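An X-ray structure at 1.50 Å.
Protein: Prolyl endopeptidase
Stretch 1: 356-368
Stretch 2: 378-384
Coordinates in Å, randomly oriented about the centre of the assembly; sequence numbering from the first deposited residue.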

ATOM      1  N   THR A 356     -16.337 -21.521  -9.570  1.00  8.29           N
ATOM      2  CA  THR A 356     -15.775 -20.196  -9.736  1.00  8.12           C
ATOM      3  C   THR A 356     -16.847 -19.194  -9.378  1.00  7.97           C
ATOM      4  O   THR A 356     -18.007 -19.308  -9.793  1.00  8.48           O
ATOM      5  CB  THR A 356     -15.314 -20.018 -11.195  1.00  8.28           C
ATOM      6  OG1 THR A 356     -14.201 -20.901 -11.450  1.00 11.91           O
ATOM      7  CG2 THR A 356     -14.752 -18.635 -11.442  1.00 10.13           C
ATOM      8  N   VAL A 357     -16.465 -18.218  -8.564  1.00  7.25           N
ATOM      9  CA  VAL A 357     -17.354 -17.140  -8.205  1.00  6.64           C
ATOM     10  C   VAL A 357     -17.700 -16.321  -9.438  1.00  7.42           C
ATOM     11  O   VAL A 357     -16.821 -15.888 -10.182  1.00  9.08           O
ATOM     12  CB  VAL A 357     -16.751 -16.247  -7.109  1.00  8.18           C
ATOM     13  CG1 VAL A 357     -17.744 -15.150  -6.718  1.00  9.59           C
ATOM     14  CG2 VAL A 357     -16.418 -17.045  -5.901  1.00  9.55           C
ATOM     15  N   GLN A 358     -18.991 -16.135  -9.701  1.00  7.51           N
ATOM     16  CA  GLN A 358     -19.425 -15.383 -10.865  1.00  8.34           C
ATOM     17  C   GLN A 358     -19.539 -13.919 -10.520  1.00  9.24           C
ATOM     18  O   GLN A 358     -20.386 -13.496  -9.736  1.00 11.42           O
ATOM     19  CB  GLN A 358     -20.765 -15.923 -11.363  1.00  7.33           C
ATOM     20  CG  GLN A 358     -20.712 -17.409 -11.720  1.00  8.54           C
ATOM     21  CD  GLN A 358     -19.747 -17.736 -12.841  1.00  8.37           C
ATOM     22  OE1 GLN A 358     -19.872 -17.200 -13.960  1.00 10.04           O
ATOM     23  NE2 GLN A 358     -18.802 -18.629 -12.582  1.00 10.37           N
ATOM     24  N   LEU A 359     -18.639 -13.140 -11.110  1.00 10.95           N
ATOM     25  CA  LEU A 359     -18.518 -11.733 -10.780  1.00  9.83           C
ATOM     26  C   LEU A 359     -19.525 -10.922 -11.585  1.00  9.16           C
ATOM     27  O   LEU A 359     -19.941 -11.314 -12.687  1.00 11.84           O
ATOM     28  CB  LEU A 359     -17.106 -11.243 -11.080  1.00 10.15           C
ATOM     29  CG  LEU A 359     -16.017 -12.051 -10.380  1.00  9.18           C
ATOM     30  CD1 LEU A 359     -14.628 -11.557 -10.802  1.00  9.67           C
ATOM     31  CD2 LEU A 359     -16.151 -12.035  -8.882  1.00 11.89           C
ATOM     32  N   PRO A 360     -19.874  -9.760 -11.072  1.00 11.94           N
ATOM     33  CA  PRO A 360     -20.860  -8.915 -11.764  1.00 13.35           C
ATOM     34  C   PRO A 360     -20.376  -8.318 -13.091  1.00 15.88           C
ATOM     35  O   PRO A 360     -21.195  -7.900 -13.915  1.00 20.21           O
ATOM     36  CB  PRO A 360     -21.165  -7.808 -10.744  1.00 14.77           C
ATOM     37  CG  PRO A 360     -20.313  -7.985  -9.618  1.00 14.82           C
ATOM     38  CD  PRO A 360     -19.440  -9.193  -9.792  1.00 11.49           C
ATOM     39  N   GLY A 361     -19.074  -8.305 -13.325  1.00 14.17           N
ATOM     40  CA  GLY A 361     -18.533  -7.639 -14.488  1.00 15.75           C
ATOM     41  C   GLY A 361     -17.038  -7.678 -14.450  1.00 14.09           C
ATOM     42  O   GLY A 361     -16.447  -8.352 -13.599  1.00 12.38           O
ATOM     43  N   VAL A 362     -16.436  -6.971 -15.401  1.00 15.12           N
ATOM     44  CA  VAL A 362     -15.005  -6.797 -15.482  1.00 15.25           C
ATOM     45  C   VAL A 362     -14.602  -5.731 -14.462  1.00 14.08           C
ATOM     46  O   VAL A 362     -15.141  -4.615 -14.451  1.00 14.45           O
ATOM     47  CB  VAL A 362     -14.584  -6.382 -16.915  1.00 15.11           C
ATOM     48  CG1 VAL A 362     -13.104  -6.003 -16.979  1.00 16.28           C
ATOM     49  CG2 VAL A 362     -14.906  -7.520 -17.901  1.00 16.69           C
ATOM     50  N   GLY A 363     -13.696  -6.101 -13.577  1.00 13.48           N
ATOM     51  CA  GLY A 363     -13.196  -5.199 -12.551  1.00 11.85           C
ATOM     52  C   GLY A 363     -12.249  -5.926 -11.623  1.00  9.93           C
ATOM     53  O   GLY A 363     -11.480  -6.772 -12.041  1.00 12.44           O
ATOM     54  N   ALA A 364     -12.301  -5.594 -10.327  1.00  9.00           N
ATOM     55  CA  ALA A 364     -11.422  -6.184  -9.311  1.00  8.17           C
ATOM     56  C   ALA A 364     -12.267  -6.784  -8.194  1.00  8.43           C
ATOM     57  O   ALA A 364     -13.111  -6.129  -7.634  1.00  9.39           O
ATOM     58  CB  ALA A 364     -10.448  -5.172  -8.720  1.00  9.01           C
ATOM     59  N   ALA A 365     -11.992  -8.017  -7.845  1.00  9.07           N
ATOM     60  CA  ALA A 365     -12.692  -8.706  -6.762  1.00  9.31           C
ATOM     61  C   ALA A 365     -11.728  -9.134  -5.690  1.00 11.41           C
ATOM     62  O   ALA A 365     -10.660  -9.671  -6.010  1.00 12.65           O
ATOM     63  CB  ALA A 365     -13.432  -9.900  -7.291  1.00  9.21           C
ATOM     64  N   SER A 366     -12.094  -8.972  -4.412  1.00  9.28           N
ATOM     65  CA  SER A 366     -11.321  -9.516  -3.320  1.00  7.91           C
ATOM     66  C   SER A 366     -11.544 -11.023  -3.215  1.00  8.39           C
ATOM     67  O   SER A 366     -12.504 -11.567  -3.767  1.00  9.38           O
ATOM     68  CB  SER A 366     -11.709  -8.861  -1.993  1.00  8.47           C
ATOM     69  OG  SER A 366     -12.989  -9.341  -1.556  1.00  9.33           O
ATOM     70  N   ASN A 367     -10.688 -11.684  -2.450  1.00  8.26           N
ATOM     71  CA  ASN A 367     -10.956 -13.049  -2.057  1.00  7.17           C
ATOM     72  C   ASN A 367     -12.161 -13.054  -1.132  1.00  7.34           C
ATOM     73  O   ASN A 367     -12.548 -12.021  -0.576  1.00  8.85           O
ATOM     74  CB  ASN A 367      -9.726 -13.681  -1.405  1.00  7.79           C
ATOM     75  CG  ASN A 367      -9.712 -15.198  -1.512  1.00  7.59           C
ATOM     76  OD1 ASN A 367     -10.568 -15.778  -2.121  1.00 10.50           O
ATOM     77  ND2 ASN A 367      -8.683 -15.823  -0.970  1.00 10.23           N
ATOM     78  N   LEU A 368     -12.760 -14.211  -0.958  1.00  8.52           N
ATOM     79  CA  LEU A 368     -13.810 -14.354   0.024  1.00  8.28           C
ATOM     80  C   LEU A 368     -13.265 -14.140   1.423  1.00  8.85           C
ATOM     81  O   LEU A 368     -12.146 -14.551   1.749  1.00 11.11           O
ATOM     82  CB  LEU A 368     -14.453 -15.717  -0.077  1.00  9.14           C
ATOM     83  CG  LEU A 368     -15.241 -16.026  -1.338  1.00 10.08           C
ATOM     84  CD1 LEU A 368     -15.803 -17.443  -1.261  1.00 11.29           C
ATOM     85  CD2 LEU A 368     -16.344 -15.015  -1.549  1.00 12.22           C
ATOM     86  N   TYR A 378     -17.996 -12.922   2.379  1.00  7.09           N
ATOM     87  CA  TYR A 378     -18.227 -11.705   1.640  1.00  7.98           C
ATOM     88  C   TYR A 378     -17.086 -11.436   0.699  1.00  8.93           C
ATOM     89  O   TYR A 378     -15.944 -11.835   0.954  1.00 10.41           O
ATOM     90  CB  TYR A 378     -18.368 -10.522   2.618  1.00  8.95           C
ATOM     91  CG  TYR A 378     -19.525 -10.611   3.573  1.00  9.41           C
ATOM     92  CD1 TYR A 378     -19.436 -11.397   4.702  1.00 11.67           C
ATOM     93  CD2 TYR A 378     -20.688  -9.897   3.357  1.00 11.71           C
ATOM     94  CE1 TYR A 378     -20.504 -11.489   5.585  1.00 14.09           C
ATOM     95  CE2 TYR A 378     -21.742  -9.974   4.240  1.00 13.36           C
ATOM     96  CZ  TYR A 378     -21.636 -10.770   5.331  1.00 14.35           C
ATOM     97  OH  TYR A 378     -22.688 -10.859   6.219  1.00 18.17           O
ATOM     98  N   TYR A 379     -17.371 -10.762  -0.409  1.00  7.42           N
ATOM     99  CA  TYR A 379     -16.302 -10.227  -1.216  1.00  8.00           C
ATOM    100  C   TYR A 379     -16.668  -8.853  -1.728  1.00  9.22           C
ATOM    101  O   TYR A 379     -17.847  -8.487  -1.820  1.00  8.95           O
ATOM    102  CB  TYR A 379     -15.914 -11.162  -2.372  1.00 10.18           C
ATOM    103  CG  TYR A 379     -16.850 -11.197  -3.556  1.00 10.65           C
ATOM    104  CD1 TYR A 379     -17.894 -12.097  -3.615  1.00 11.77           C
ATOM    105  CD2 TYR A 379     -16.655 -10.353  -4.651  1.00 11.92           C
ATOM    106  CE1 TYR A 379     -18.754 -12.148  -4.750  1.00 12.71           C
ATOM    107  CE2 TYR A 379     -17.486 -10.399  -5.747  1.00 13.12           C
ATOM    108  CZ  TYR A 379     -18.552 -11.288  -5.769  1.00  9.97           C
ATOM    109  OH  TYR A 379     -19.343 -11.318  -6.904  1.00 13.83           O
ATOM    110  N   VAL A 380     -15.629  -8.090  -2.026  1.00  8.94           N
ATOM    111  CA  VAL A 380     -15.762  -6.738  -2.551  1.00  8.67           C
ATOM    112  C   VAL A 380     -15.458  -6.734  -4.022  1.00  9.42           C
ATOM    113  O   VAL A 380     -14.495  -7.365  -4.453  1.00 10.06           O
ATOM    114  CB  VAL A 380     -14.759  -5.826  -1.809  1.00 10.42           C
ATOM    115  CG1 VAL A 380     -14.841  -4.385  -2.290  1.00 13.34           C
ATOM    116  CG2 VAL A 380     -14.951  -5.875  -0.293  1.00 12.38           C
ATOM    117  N   PHE A 381     -16.282  -6.037  -4.797  1.00 10.35           N
ATOM    118  CA  PHE A 381     -16.055  -5.835  -6.219  1.00  9.92           C
ATOM    119  C   PHE A 381     -16.043  -4.356  -6.578  1.00  9.98           C
ATOM    120  O   PHE A 381     -16.892  -3.590  -6.130  1.00 10.21           O
ATOM    121  CB  PHE A 381     -17.123  -6.553  -7.024  1.00 10.87           C
ATOM    122  CG  PHE A 381     -16.977  -6.354  -8.495  1.00  9.54           C
ATOM    123  CD1 PHE A 381     -16.118  -7.164  -9.222  1.00 10.96           C
ATOM    124  CD2 PHE A 381     -17.688  -5.362  -9.138  1.00 11.37           C
ATOM    125  CE1 PHE A 381     -15.956  -6.984 -10.559  1.00 10.34           C
ATOM    126  CE2 PHE A 381     -17.528  -5.159 -10.469  1.00 12.03           C
ATOM    127  CZ  PHE A 381     -16.674  -5.969 -11.196  1.00 10.28           C
ATOM    128  N   THR A 382     -15.060  -3.937  -7.358  1.00 10.90           N
ATOM    129  CA  THR A 382     -15.002  -2.568  -7.880  1.00 10.18           C
ATOM    130  C   THR A 382     -14.581  -2.649  -9.332  1.00  8.76           C
ATOM    131  O   THR A 382     -14.075  -3.642  -9.799  1.00  9.69           O
ATOM    132  CB  THR A 382     -13.988  -1.640  -7.156  1.00 13.43           C
ATOM    133  OG1 THR A 382     -12.657  -2.225  -7.230  1.00 15.39           O
ATOM    134  CG2 THR A 382     -14.263  -1.546  -5.688  1.00 17.03           C
ATOM    135  N   SER A 383     -14.727  -1.543 -10.036  1.00  8.66           N
ATOM    136  CA  SER A 383     -14.054  -1.372 -11.330  1.00 10.77           C
ATOM    137  C   SER A 383     -13.681   0.081 -11.444  1.00  9.41           C
ATOM    138  O   SER A 383     -14.011   0.887 -10.587  1.00  9.47           O
ATOM    139  CB  SER A 383     -14.943  -1.799 -12.522  1.00 10.87           C
ATOM    140  OG  SER A 383     -15.860  -0.787 -12.913  1.00 15.12           O
ATOM    141  N   PHE A 384     -12.941   0.435 -12.487  1.00  8.97           N
ATOM    142  CA  PHE A 384     -12.547   1.823 -12.662  1.00 11.81           C
ATOM    143  C   PHE A 384     -13.750   2.760 -12.763  1.00 14.14           C
ATOM    144  O   PHE A 384     -13.610   3.957 -12.477  1.00 16.67           O
ATOM    145  CB  PHE A 384     -11.641   2.015 -13.896  1.00 11.23           C
ATOM    146  CG  PHE A 384     -10.236   1.536 -13.699  1.00 11.92           C
ATOM    147  CD1 PHE A 384      -9.351   2.204 -12.863  1.00 13.04           C
ATOM    148  CD2 PHE A 384      -9.789   0.406 -14.352  1.00 11.81           C
ATOM    149  CE1 PHE A 384      -8.042   1.716 -12.694  1.00 12.75           C
ATOM    150  CE2 PHE A 384      -8.511  -0.086 -14.183  1.00 13.13           C
ATOM    151  CZ  PHE A 384      -7.633   0.565 -13.355  1.00 12.84           C
TER

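Two aromatic rings, Tyr-379 and Phe-381, form the apolar centre, and their residues account for a third of the 657 Å² buried between the stretches. Stretch 1 wraps them with aliphatic groups. Around Tyr-379 (chi1 76°, p), Val-357 CG1 lies 3.7 Å from Tyr-379 CE1, Leu-359 CD2 3.8 Å from Tyr-379 CE2, and Leu-368 CD2 3.9 Å from Tyr-379 CD1. Phe-381 takes chi1 t, and Pro-360 covers one face of its ring: Pro-360 CG sits 3.9 Å from the ring centroid, 19° off the normal, a CH-pi contact. Ala-365 CB meets the ring edge, 4.3 Å from Phe-381 CD1; the same Ala-365 CB also lies 4.2 Å from Tyr-379 CD2, so this small apolar group touches both rings.

Gly-363 passes close to Phe-381, with Gly-363 CA 3.8 Å from Phe-381 CZ. An ideal CB on Gly-363 would clash, lying 2.8 Å from Phe-381 CZ and 2.2 Å from Thr-382 O, so the absence of a side chain permits this approach.

Outward, a short antiparallel pairing supplies the polar frame. Ala-364 N donates to Thr-382 O (2.7 Å, 171°), and Thr-382 N returns a bond to Ala-364 O (2.9 Å, 163°). Beyond the strand pairing, Ser-366 makes two more bonds, one from its backbone and one through its hydroxyl: Ser-366 N donates to Val-380 O (2.9 Å), while Val-380 N donates to Ser-366 OG (3.0 Å, 175°). Ser-366 OG in turn donates to Asn-367 O (2.9 Å). Ser-366 O, however, is buried without a partner.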